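Local coordinates for HD domain protein (Enterococcus faecalis, PDB 4LRL), which probably hydrolyses deoxyribonucleoside triphosphates as an HD-domain triphosphohydrolase under allosteric control by nucleotides, and binds metal ions, dGTP and dTTP, at residues H45-I59 / F88-R100. Residues are numbered along the deposited sequence; the frame is centred on the assembly and turned at random.
Sequences HNYIHVQHQVILDLI and FSHSLGVYEITRR. With NI (nickel (II) ion), chain N; DGT (2'-deoxyguanosine-5'-triphosphate), chain O.
E96 carries its CG opposite the backbone N (chi1 179°) and bends at chi2 (62°), which turns its carboxylate to H49, whose backbone N-H and ring both meet it. The backbone bond, H49 N to E96 OE2 at 2.9 Å, is almost straight, yet it comes from above the carboxylate plane; R99 NE reaches the same oxygen from the opposite face. H49 ND1 donates to E96 OE1 over 3.0 Å, tilted slightly from the imidazole plane. R99, bent at chi3, grips both oxygens side-on and sets one guanidinium face against H49 CB, which lies toward its rim, while the extended R100 brings NE and NH1 to OE1 alone. Six bonds thus fix the rotation of this buried carboxylate, whose negative charge the two arginines probably stabilise. R100 NH1 also donates to H45 O at 2.8 Å, in the carbonyl plane on a lone pair.

One helical turn before R99, Y95 hands its hydroxyl to H49 O (2.6 Å); a water bound to Q51 N donates to that same hydroxyl. I55 CG2 sits over one face of the Y95 ring, a CH-pi contact, and I48 CG2 lies at its edge. Toward the N-terminal end of segment 88-100, I59 CG1 packs on L92 CD2, and I59 CG2 and F88 CZ converge on the guanine O6 of dGTP, F88 CZ at 3.3 Å. H45 CE1 meets I97 CD1, and its ring hydrogen-bonds D210, which also holds H90. Strand 46-52, crossing segment 88-100 at 72°, and the following helix pack on the helix whose H90 joins H134, D135 and D207 round nickel in the HD-domain metal site.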
loop_
_atom_site.group_PDB
_atom_site.type_symbol
_atom_site.label_atom_id
_atom_site.label_comp_id
_atom_site.label_asym_id
_atom_site.label_seq_id
_atom_site.Cartn_x
_atom_site.Cartn_y
_atom_site.Cartn_z
ATOM N N HIS C 45 2.526 -10.765 7.916
ATOM C CA HIS C 45 3.432 -10.361 8.997
ATOM C C HIS C 45 4.889 -10.348 8.556
ATOM O O HIS C 45 5.796 -10.252 9.394
ATOM C CB HIS C 45 3.232 -11.256 10.231
ATOM C CG HIS C 45 1.818 -11.284 10.717
ATOM N ND1 HIS C 45 1.153 -10.149 11.119
ATOM C CD2 HIS C 45 0.932 -12.300 10.837
ATOM C CE1 HIS C 45 -0.081 -10.463 11.471
ATOM N NE2 HIS C 45 -0.241 -11.764 11.313
ATOM N N ASN C 46 5.089 -10.420 7.233
ATOM C CA ASN C 46 6.398 -10.500 6.593
ATOM C C ASN C 46 7.142 -11.787 6.944
ATOM O O ASN C 46 7.502 -12.543 6.039
ATOM C CB ASN C 46 7.222 -9.227 6.822
ATOM C CG ASN C 46 6.463 -7.971 6.412
ATOM O OD1 ASN C 46 6.069 -7.815 5.253
ATOM N ND2 ASN C 46 6.232 -7.081 7.370
ATOM N N TYR C 47 7.324 -12.061 8.237
ATOM C CA TYR C 47 7.972 -13.285 8.705
ATOM C C TYR C 47 7.271 -13.887 9.918
ATOM O O TYR C 47 6.810 -13.159 10.814
ATOM C CB TYR C 47 9.423 -13.011 9.080
ATOM C CG TYR C 47 10.308 -12.641 7.916
ATOM C CD1 TYR C 47 10.447 -11.311 7.517
ATOM C CD2 TYR C 47 11.010 -13.618 7.214
ATOM C CE1 TYR C 47 11.262 -10.963 6.452
ATOM C CE2 TYR C 47 11.830 -13.279 6.145
ATOM C CZ TYR C 47 11.949 -11.951 5.771
ATOM O OH TYR C 47 12.754 -11.609 4.713
ATOM N N ILE C 48 7.197 -15.217 9.935
ATOM C CA ILE C 48 6.845 -15.959 11.136
ATOM C C ILE C 48 8.175 -16.437 11.726
ATOM O O ILE C 48 8.998 -17.013 11.008
ATOM C CB ILE C 48 5.928 -17.180 10.830
ATOM C CG1 ILE C 48 4.712 -16.800 9.951
ATOM C CG2 ILE C 48 5.517 -17.918 12.125
ATOM C CD1 ILE C 48 3.806 -15.673 10.473
ATOM N N HIS C 49 8.391 -16.177 13.016
ATOM C CA HIS C 49 9.660 -16.512 13.679
ATOM C C HIS C 49 9.487 -17.671 14.653
ATOM O O HIS C 49 8.666 -17.591 15.576
ATOM C CB HIS C 49 10.226 -15.303 14.434
ATOM C CG HIS C 49 10.496 -14.110 13.567
ATOM N ND1 HIS C 49 9.502 -13.258 13.142
ATOM C CD2 HIS C 49 11.651 -13.619 13.063
ATOM C CE1 HIS C 49 10.030 -12.295 12.407
ATOM N NE2 HIS C 49 11.332 -12.496 12.338
ATOM N N VAL C 50 10.275 -18.729 14.458
ATOM C CA VAL C 50 10.214 -19.920 15.308
ATOM C C VAL C 50 11.569 -20.206 15.960
ATOM O O VAL C 50 12.567 -20.419 15.255
ATOM C CB VAL C 50 9.733 -21.157 14.507
ATOM C CG1 VAL C 50 9.777 -22.433 15.368
ATOM C CG2 VAL C 50 8.330 -20.926 13.948
ATOM N N GLN C 51 11.590 -20.196 17.301
ATOM C CA GLN C 51 12.793 -20.491 18.104
ATOM C C GLN C 51 12.712 -21.798 18.888
ATOM O O GLN C 51 13.739 -22.397 19.187
ATOM C CB GLN C 51 13.088 -19.381 19.117
ATOM C CG GLN C 51 13.573 -18.078 18.533
ATOM C CD GLN C 51 12.466 -17.056 18.463
ATOM O OE1 GLN C 51 12.217 -16.325 19.425
ATOM N NE2 GLN C 51 11.784 -17.004 17.327
ATOM N N HIS C 52 11.502 -22.216 19.254
ATOM C CA HIS C 52 11.323 -23.409 20.082
ATOM C C HIS C 52 11.176 -24.666 19.236
ATOM O O HIS C 52 10.441 -24.673 18.246
ATOM C CB HIS C 52 10.092 -23.266 20.980
ATOM C CG HIS C 52 10.183 -22.142 21.964
ATOM N ND1 HIS C 52 9.792 -20.851 21.664
ATOM C CD2 HIS C 52 10.616 -22.116 23.248
ATOM C CE1 HIS C 52 9.982 -20.080 22.721
ATOM N NE2 HIS C 52 10.483 -20.822 23.695
ATOM N N GLN C 53 11.868 -25.726 19.647
ATOM C CA GLN C 53 11.720 -27.051 19.047
ATOM C C GLN C 53 10.270 -27.549 19.125
ATOM O O GLN C 53 9.767 -28.162 18.188
ATOM C CB GLN C 53 12.672 -28.046 19.731
ATOM C CG GLN C 53 12.784 -29.404 19.051
ATOM C CD GLN C 53 13.389 -29.318 17.651
ATOM O OE1 GLN C 53 14.573 -29.019 17.488
ATOM N NE2 GLN C 53 12.574 -29.594 16.637
ATOM N N VAL C 54 9.602 -27.279 20.242
ATOM C CA VAL C 54 8.214 -27.685 20.433
ATOM C C VAL C 54 7.306 -27.077 19.352
ATOM O O VAL C 54 6.453 -27.768 18.789
ATOM C CB VAL C 54 7.704 -27.301 21.848
ATOM C CG1 VAL C 54 6.196 -27.487 21.966
ATOM C CG2 VAL C 54 8.423 -28.116 22.909
ATOM N N ILE C 55 7.510 -25.788 19.067
ATOM C CA ILE C 55 6.719 -25.066 18.078
ATOM C C ILE C 55 6.990 -25.604 16.671
ATOM O O ILE C 55 6.050 -25.853 15.916
ATOM C CB ILE C 55 6.968 -23.533 18.153
ATOM C CG1 ILE C 55 6.624 -22.989 19.551
ATOM C CG2 ILE C 55 6.212 -22.791 17.038
ATOM C CD1 ILE C 55 5.178 -23.213 20.011
ATOM N N LEU C 56 8.266 -25.801 16.331
ATOM C CA LEU C 56 8.619 -26.347 15.028
ATOM C C LEU C 56 7.981 -27.721 14.819
ATOM O O LEU C 56 7.423 -28.000 13.749
ATOM C CB LEU C 56 10.135 -26.425 14.843
ATOM C CG LEU C 56 10.582 -26.973 13.477
ATOM C CD1 LEU C 56 10.126 -26.074 12.338
ATOM C CD2 LEU C 56 12.073 -27.191 13.420
ATOM N N ASP C 57 8.059 -28.560 15.853
ATOM C CA ASP C 57 7.456 -29.894 15.815
ATOM C C ASP C 57 5.936 -29.835 15.663
ATOM O O ASP C 57 5.349 -30.640 14.936
ATOM C CB ASP C 57 7.821 -30.699 17.066
ATOM C CG ASP C 57 9.274 -31.128 17.091
ATOM O OD1 ASP C 57 9.946 -31.088 16.037
ATOM O OD2 ASP C 57 9.742 -31.521 18.176
ATOM N N LEU C 58 5.301 -28.890 16.350
ATOM C CA LEU C 58 3.850 -28.746 16.245
ATOM C C LEU C 58 3.446 -28.339 14.833
ATOM O O LEU C 58 2.500 -28.902 14.276
ATOM C CB LEU C 58 3.300 -27.770 17.287
ATOM C CG LEU C 58 3.188 -28.290 18.729
ATOM C CD1 LEU C 58 2.787 -27.153 19.666
ATOM C CD2 LEU C 58 2.211 -29.464 18.865
ATOM N N ILE C 59 4.179 -27.382 14.255
ATOM C CA ILE C 59 3.947 -26.932 12.883
ATOM C C ILE C 59 4.079 -28.092 11.911
ATOM O O ILE C 59 3.277 -28.244 11.002
ATOM C CB ILE C 59 4.930 -25.793 12.487
ATOM C CG1 ILE C 59 4.593 -24.521 13.277
ATOM C CG2 ILE C 59 4.916 -25.552 10.961
ATOM C CD1 ILE C 59 5.610 -23.412 13.168
ATOM N N PHE C 88 -4.039 -22.971 7.775
ATOM C CA PHE C 88 -2.652 -23.150 8.187
ATOM C C PHE C 88 -1.934 -21.805 8.299
ATOM O O PHE C 88 -1.300 -21.513 9.320
ATOM C CB PHE C 88 -1.926 -24.076 7.216
ATOM C CG PHE C 88 -0.460 -24.289 7.535
ATOM C CD1 PHE C 88 -0.063 -25.294 8.417
ATOM C CD2 PHE C 88 0.526 -23.516 6.910
ATOM C CE1 PHE C 88 1.279 -25.509 8.703
ATOM C CE2 PHE C 88 1.876 -23.729 7.191
ATOM C CZ PHE C 88 2.250 -24.729 8.089
ATOM N N SER C 89 -2.041 -20.976 7.263
ATOM C CA SER C 89 -1.344 -19.684 7.288
ATOM C C SER C 89 -1.929 -18.781 8.369
ATOM O O SER C 89 -1.200 -18.039 9.011
ATOM C CB SER C 89 -1.347 -19.007 5.919
ATOM O OG SER C 89 -2.622 -18.523 5.623
ATOM N N HIS C 90 -3.233 -18.880 8.596
ATOM C CA HIS C 90 -3.865 -18.149 9.693
ATOM C C HIS C 90 -3.341 -18.604 11.058
ATOM O O HIS C 90 -3.099 -17.777 11.940
ATOM C CB HIS C 90 -5.398 -18.255 9.641
ATOM C CG HIS C 90 -6.073 -17.819 10.912
ATOM N ND1 HIS C 90 -6.059 -16.511 11.357
ATOM C CD2 HIS C 90 -6.784 -18.519 11.829
ATOM C CE1 HIS C 90 -6.724 -16.426 12.496
ATOM N NE2 HIS C 90 -7.171 -17.631 12.806
ATOM N N SER C 91 -3.156 -19.913 11.219
ATOM C CA SER C 91 -2.655 -20.479 12.467
ATOM C C SER C 91 -1.242 -19.974 12.773
ATOM O O SER C 91 -0.962 -19.580 13.909
ATOM C CB SER C 91 -2.699 -22.007 12.435
ATOM O OG SER C 91 -4.043 -22.460 12.446
ATOM N N LEU C 92 -0.370 -19.956 11.763
ATOM C CA LEU C 92 0.977 -19.420 11.955
ATOM C C LEU C 92 0.929 -17.932 12.260
ATOM O O LEU C 92 1.748 -17.438 13.022
ATOM C CB LEU C 92 1.885 -19.679 10.741
ATOM C CG LEU C 92 2.205 -21.098 10.248
ATOM C CD1 LEU C 92 3.533 -21.095 9.521
ATOM C CD2 LEU C 92 2.254 -22.150 11.329
ATOM N N GLY C 93 -0.040 -17.230 11.670
ATOM C CA GLY C 93 -0.214 -15.798 11.899
ATOM C C GLY C 93 -0.553 -15.509 13.353
ATOM O O GLY C 93 0.037 -14.619 13.984
ATOM N N VAL C 94 -1.510 -16.263 13.882
ATOM C CA VAL C 94 -1.964 -16.087 15.261
ATOM C C VAL C 94 -0.811 -16.380 16.201
ATOM O O VAL C 94 -0.574 -15.630 17.131
ATOM C CB VAL C 94 -3.196 -16.973 15.567
ATOM C CG1 VAL C 94 -3.652 -16.829 17.042
ATOM C CG2 VAL C 94 -4.314 -16.605 14.633
ATOM N N TYR C 95 -0.059 -17.444 15.910
ATOM C CA TYR C 95 1.149 -17.763 16.669
ATOM C C TYR C 95 2.132 -16.590 16.643
ATOM O O TYR C 95 2.674 -16.202 17.676
ATOM C CB TYR C 95 1.828 -19.038 16.143
ATOM C CG TYR C 95 3.320 -19.050 16.441
ATOM C CD1 TYR C 95 3.792 -19.430 17.696
ATOM C CD2 TYR C 95 4.254 -18.628 15.484
ATOM C CE1 TYR C 95 5.156 -19.415 17.989
ATOM C CE2 TYR C 95 5.627 -18.604 15.774
ATOM C CZ TYR C 95 6.063 -19.007 17.029
ATOM O OH TYR C 95 7.399 -19.003 17.336
ATOM N N GLU C 96 2.358 -16.030 15.458
ATOM C CA GLU C 96 3.302 -14.928 15.308
ATOM C C GLU C 96 2.927 -13.666 16.097
ATOM O O GLU C 96 3.781 -13.081 16.767
ATOM C CB GLU C 96 3.534 -14.583 13.829
ATOM C CG GLU C 96 4.504 -13.406 13.613
ATOM C CD GLU C 96 5.928 -13.655 14.130
ATOM O OE1 GLU C 96 6.714 -12.682 14.155
ATOM O OE2 GLU C 96 6.283 -14.806 14.488
ATOM N N ILE C 97 1.666 -13.251 16.002
ATOM C CA ILE C 97 1.183 -12.075 16.728
ATOM C C ILE C 97 1.356 -12.290 18.238
ATOM O O ILE C 97 1.809 -11.395 18.944
ATOM C CB ILE C 97 -0.295 -11.759 16.387
ATOM C CG1 ILE C 97 -0.436 -11.378 14.892
ATOM C CG2 ILE C 97 -0.857 -10.684 17.329
ATOM C CD1 ILE C 97 -1.854 -10.954 14.469
ATOM N N THR C 98 1.023 -13.494 18.700
ATOM C CA THR C 98 1.124 -13.891 20.104
ATOM C C THR C 98 2.582 -13.846 20.566
ATOM O O THR C 98 2.876 -13.398 21.681
ATOM C CB THR C 98 0.546 -15.312 20.311
ATOM O OG1 THR C 98 -0.839 -15.317 19.955
ATOM C CG2 THR C 98 0.660 -15.752 21.745
ATOM N N ARG C 99 3.489 -14.295 19.698
ATOM C CA ARG C 99 4.915 -14.252 20.008
ATOM C C ARG C 99 5.379 -12.804 20.154
ATOM O O ARG C 99 6.136 -12.474 21.065
ATOM C CB ARG C 99 5.733 -14.991 18.951
ATOM C CG ARG C 99 7.215 -15.078 19.264
ATOM C CD ARG C 99 8.031 -15.391 18.019
ATOM N NE ARG C 99 8.040 -14.313 17.032
ATOM C CZ ARG C 99 8.737 -13.174 17.125
ATOM N NH1 ARG C 99 9.511 -12.924 18.181
ATOM N NH2 ARG C 99 8.662 -12.272 16.142
ATOM N N ARG C 100 4.899 -11.930 19.275
ATOM C CA ARG C 100 5.287 -10.519 19.351
ATOM C C ARG C 100 4.795 -9.885 20.645
ATOM O O ARG C 100 5.527 -9.109 21.265
ATOM C CB ARG C 100 4.819 -9.750 18.117
ATOM C CG ARG C 100 5.584 -10.163 16.869
ATOM C CD ARG C 100 5.060 -9.538 15.602
ATOM N NE ARG C 100 5.653 -10.206 14.439
ATOM C CZ ARG C 100 5.545 -9.805 13.171
ATOM N NH1 ARG C 100 6.132 -10.508 12.210
ATOM N NH2 ARG C 100 4.861 -8.707 12.857
HETATM NI NI NI N . -8.546 -18.387 14.310
HETATM P PG DGT O . 15.789 -28.120 8.136
HETATM O O1G DGT O . 16.125 -29.570 8.422
HETATM O O2G DGT O . 14.646 -27.562 8.952
HETATM O O3G DGT O . 17.016 -27.231 8.072
HETATM O O3B DGT O . 15.196 -28.166 6.635
HETATM P PB DGT O . 15.194 -26.861 5.690
HETATM O O1B DGT O . 15.288 -25.623 6.544
HETATM O O2B DGT O . 16.205 -27.082 4.586
HETATM O O3A DGT O . 13.736 -26.956 4.994
HETATM P PA DGT O . 12.336 -26.902 5.787
HETATM O O1A DGT O . 12.535 -26.643 7.248
HETATM O O2A DGT O . 11.511 -28.094 5.372
HETATM O "O5'" DGT O . 11.666 -25.587 5.142
HETATM C "C5'" DGT O . 12.440 -24.407 4.921
HETATM C "C4'" DGT O . 11.555 -23.272 4.423
HETATM O "O4'" DGT O . 10.201 -23.709 4.303
HETATM C "C3'" DGT O . 11.554 -22.111 5.406
HETATM O "O3'" DGT O . 11.817 -20.890 4.693
HETATM C "C2'" DGT O . 10.162 -22.086 6.016
HETATM C "C1'" DGT O . 9.334 -22.767 4.937
HETATM N N9 DGT O . 8.109 -23.456 5.421
HETATM C C8 DGT O . 6.858 -23.129 5.061
HETATM N N7 DGT O . 5.941 -23.940 5.640
HETATM C C5 DGT O . 6.620 -24.814 6.392
HETATM C C6 DGT O . 6.261 -25.944 7.269
HETATM O O6 DGT O . 5.061 -26.259 7.421
HETATM N N1 DGT O . 7.259 -26.604 7.876
HETATM C C2 DGT O . 8.559 -26.274 7.711
HETATM N N2 DGT O . 9.508 -26.987 8.357
HETATM N N3 DGT O . 8.959 -25.246 6.914
HETATM C C4 DGT O . 8.048 -24.495 6.246
HETATM O O HOH W 1 9.248 -20.364 18.873
HETATM O O HOH W 2 -10.113 -18.112 12.491
HETATM O O HOH W 3 -10.546 -18.676 15.018
#